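PDB 4F82: thioredoxin Reductase from Burkholderia cenocepacia, which probably works as a thiol-specific peroxidase of the Prx5 subfamily of peroxiredoxins, reducing hydrogen peroxide and organic hydroperoxides to water and alcohols. Local coordinates for residues 54-59 with 139-144. Residues are numbered along the deposited sequence; the frame is centred on the assembly and turned at random.
Sequences GLPGAF and SLRYAM
Gly54 and Tyr142 form an antiparallel hydrogen-bonded pair where strands 49-55 and 137-147 meet in the central sheet of this thioredoxin-fold peroxiredoxin, next to the predicted peroxidatic Cys63. Gly54 N donates to Tyr142 O and Tyr142 N to Gly54 O, both at 3.0 Å, the second bond being the straighter (160° at the hydrogen against 138°). Gly54 O also receives a CA-H...O contact from Arg141 CA at 3.3 Å. Past this pair no further direct backbone hydrogen bond joins the two segments; a water bridges them instead: it donates to Leu55 O at 2.6 Å and, weakly, to Pro56 O, and accepts from Ser139 N. Pro56 CA adds a CH...O contact to Ser139 O, which also takes a hydrogen bond from Gln128 NE2.

Side chains pack on both sides of the pairing. With CG held between its own backbone N and carbonyl carbon (chi1 65°), the Tyr142 ring lies over the Gly54 backbone, Gly54 N above the ring centre and Gly54 CA 3.8 Å from the centroid in a CH-pi contact. Ser139 OG sits at the edge of this ring, in its plane, and donates to Leu140 O. The Arg141 chain crosses the Pro56 ring at about a right angle; Leu55 CB approaches NH1 obliquely. His67 accepts from NH1 and Phe162 makes a cation-pi contact, while the side chains of Arg141, Leu55 and Pro56 all touch Cys63; Arg141 probably corresponds to the conserved active-site arginine of peroxiredoxins. Over one guanidinium face, offset toward its rim, Pro56 CD rests 3.8 Å from Arg141 NH2.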
ATOM      1  N   GLY A  54       5.627 -14.651   1.135  1.00  8.13           N
ATOM      2  CA  GLY A  54       5.107 -13.491   0.459  1.00 10.02           C
ATOM      3  C   GLY A  54       3.593 -13.594   0.485  1.00  8.47           C
ATOM      4  O   GLY A  54       3.015 -14.690   0.508  1.00  7.48           O
ATOM      5  N   LEU A  55       2.935 -12.450   0.456  1.00  8.76           N
ATOM      6  CA  LEU A  55       1.463 -12.455   0.486  1.00  6.59           C
ATOM      7  C   LEU A  55       0.979 -11.198  -0.255  1.00  5.79           C
ATOM      8  O   LEU A  55       1.782 -10.293  -0.529  1.00  8.84           O
ATOM      9  CB  LEU A  55       0.978 -12.518   1.953  1.00  5.62           C
ATOM     10  CG  LEU A  55       1.631 -11.676   3.053  1.00 11.19           C
ATOM     11  CD1 LEU A  55       1.374 -10.139   2.880  1.00  9.09           C
ATOM     12  CD2 LEU A  55       1.153 -12.132   4.422  1.00  7.39           C
ATOM     13  N   PRO A  56      -0.316 -11.144  -0.612  1.00  5.98           N
ATOM     14  CA  PRO A  56      -0.837 -10.086  -1.482  1.00  6.18           C
ATOM     15  C   PRO A  56      -0.916  -8.654  -0.922  1.00  6.12           C
ATOM     16  O   PRO A  56      -0.822  -7.720  -1.717  1.00  6.29           O
ATOM     17  CB  PRO A  56      -2.251 -10.585  -1.820  1.00  6.47           C
ATOM     18  CG  PRO A  56      -2.158 -12.072  -1.722  1.00  7.53           C
ATOM     19  CD  PRO A  56      -1.245 -12.286  -0.528  1.00  6.13           C
ATOM     20  N   GLY A  57      -1.129  -8.469   0.380  1.00  9.64           N
ATOM     21  CA  GLY A  57      -1.165  -7.107   0.873  1.00  6.01           C
ATOM     22  C   GLY A  57      -1.273  -6.911   2.372  1.00  9.84           C
ATOM     23  O   GLY A  57      -2.055  -7.608   3.058  1.00  9.16           O
ATOM     24  N   ALA A  58      -0.521  -5.927   2.877  1.00  5.90           N
ATOM     25  CA  ALA A  58      -0.685  -5.507   4.270  1.00  5.96           C
ATOM     26  C   ALA A  58      -2.142  -5.103   4.533  1.00  9.90           C
ATOM     27  O   ALA A  58      -2.834  -4.586   3.638  1.00  6.37           O
ATOM     28  CB  ALA A  58       0.261  -4.344   4.600  1.00  6.01           C
ATOM     29  N   PHE A  59      -2.592  -5.337   5.772  1.00  9.60           N
ATOM     30  CA  PHE A  59      -3.926  -4.971   6.245  1.00  8.33           C
ATOM     31  C   PHE A  59      -5.117  -5.734   5.638  1.00  6.82           C
ATOM     32  O   PHE A  59      -6.260  -5.378   5.889  1.00  7.17           O
ATOM     33  CB  PHE A  59      -4.122  -3.458   6.136  1.00  9.07           C
ATOM     34  CG  PHE A  59      -3.276  -2.671   7.136  1.00 11.59           C
ATOM     35  CD1 PHE A  59      -3.688  -2.537   8.463  1.00 10.39           C
ATOM     36  CD2 PHE A  59      -2.073  -2.091   6.755  1.00  6.77           C
ATOM     37  CE1 PHE A  59      -2.923  -1.833   9.380  1.00  9.86           C
ATOM     38  CE2 PHE A  59      -1.302  -1.373   7.673  1.00  6.91           C
ATOM     39  CZ  PHE A  59      -1.728  -1.247   8.987  1.00  7.76           C
ATOM     40  N   SER A 139       1.854  -9.577  -4.911  1.00  5.37           N
ATOM     41  CA  SER A 139       2.511 -10.905  -4.879  1.00  5.31           C
ATOM     42  C   SER A 139       1.495 -12.049  -4.798  1.00  8.78           C
ATOM     43  O   SER A 139       0.426 -11.897  -4.199  1.00  5.66           O
ATOM     44  CB  SER A 139       3.460 -10.992  -3.674  1.00  5.02           C
ATOM     45  OG  SER A 139       4.203 -12.220  -3.696  1.00  8.82           O
ATOM     46  N   LEU A 140       1.818 -13.199  -5.405  1.00  8.23           N
ATOM     47  CA  LEU A 140       1.139 -14.449  -5.057  1.00  5.66           C
ATOM     48  C   LEU A 140       1.437 -14.711  -3.599  1.00  9.56           C
ATOM     49  O   LEU A 140       2.443 -14.160  -3.042  1.00  7.86           O
ATOM     50  CB  LEU A 140       1.650 -15.639  -5.914  1.00  6.97           C
ATOM     51  CG  LEU A 140       1.218 -15.586  -7.379  1.00  7.72           C
ATOM     52  CD1 LEU A 140       2.003 -16.575  -8.212  1.00  6.71           C
ATOM     53  CD2 LEU A 140      -0.296 -15.846  -7.491  1.00  9.91           C
ATOM     54  N   ARG A 141       0.629 -15.575  -2.990  1.00  5.44           N
ATOM     55  CA  ARG A 141       0.941 -16.045  -1.637  1.00 10.33           C
ATOM     56  C   ARG A 141       1.884 -17.271  -1.708  1.00 10.85           C
ATOM     57  O   ARG A 141       1.580 -18.247  -2.408  1.00  7.81           O
ATOM     58  CB  ARG A 141      -0.352 -16.406  -0.883  1.00 11.60           C
ATOM     59  CG  ARG A 141      -0.150 -16.494   0.653  1.00  9.89           C
ATOM     60  CD  ARG A 141      -1.426 -16.984   1.371  1.00  6.24           C
ATOM     61  NE  ARG A 141      -2.554 -16.092   1.106  1.00  6.75           N
ATOM     62  CZ  ARG A 141      -2.825 -14.961   1.765  1.00  8.33           C
ATOM     63  NH1 ARG A 141      -2.022 -14.530   2.743  1.00 10.92           N
ATOM     64  NH2 ARG A 141      -3.888 -14.239   1.414  1.00  8.69           N
ATOM     65  N   TYR A 142       3.018 -17.230  -1.001  1.00  5.16           N
ATOM     66  CA  TYR A 142       3.933 -18.384  -1.010  1.00  5.30           C
ATOM     67  C   TYR A 142       4.792 -18.480   0.236  1.00  5.17           C
ATOM     68  O   TYR A 142       4.888 -17.550   1.032  1.00  5.81           O
ATOM     69  CB  TYR A 142       4.858 -18.295  -2.233  1.00  5.42           C
ATOM     70  CG  TYR A 142       5.766 -17.090  -2.143  1.00  5.21           C
ATOM     71  CD1 TYR A 142       7.007 -17.165  -1.509  1.00  5.16           C
ATOM     72  CD2 TYR A 142       5.372 -15.878  -2.681  1.00  5.13           C
ATOM     73  CE1 TYR A 142       7.836 -16.040  -1.412  1.00  7.64           C
ATOM     74  CE2 TYR A 142       6.188 -14.744  -2.598  1.00 12.10           C
ATOM     75  CZ  TYR A 142       7.411 -14.841  -1.963  1.00 11.12           C
ATOM     76  OH  TYR A 142       8.190 -13.712  -1.910  1.00  9.84           O
ATOM     77  N   ALA A 143       5.474 -19.606   0.402  1.00  6.35           N
ATOM     78  CA  ALA A 143       6.581 -19.603   1.342  1.00  5.31           C
ATOM     79  C   ALA A 143       7.748 -20.376   0.754  1.00  5.55           C
ATOM     80  O   ALA A 143       7.554 -21.405   0.066  1.00  9.24           O
ATOM     81  CB  ALA A 143       6.182 -20.157   2.751  1.00  8.13           C
ATOM     82  N   MET A 144       8.951 -19.864   0.991  1.00  6.70           N
ATOM     83  CA  MET A 144      10.169 -20.573   0.604  1.00  6.69           C
ATOM     84  C   MET A 144      11.215 -20.549   1.702  1.00  7.76           C
ATOM     85  O   MET A 144      11.259 -19.633   2.535  1.00  7.30           O
ATOM     86  CB  MET A 144      10.747 -19.984  -0.685  1.00  6.95           C
ATOM     87  CG  MET A 144      10.990 -18.485  -0.655  1.00  9.41           C
ATOM     88  SD  MET A 144      11.445 -17.926  -2.315  1.00 12.62           S
ATOM     89  CE  MET A 144      11.610 -16.162  -1.998  1.00 19.91           C
TER
HETATM   90  O   HOH W   1       1.897  -8.376  -2.304  1.00  4.36           O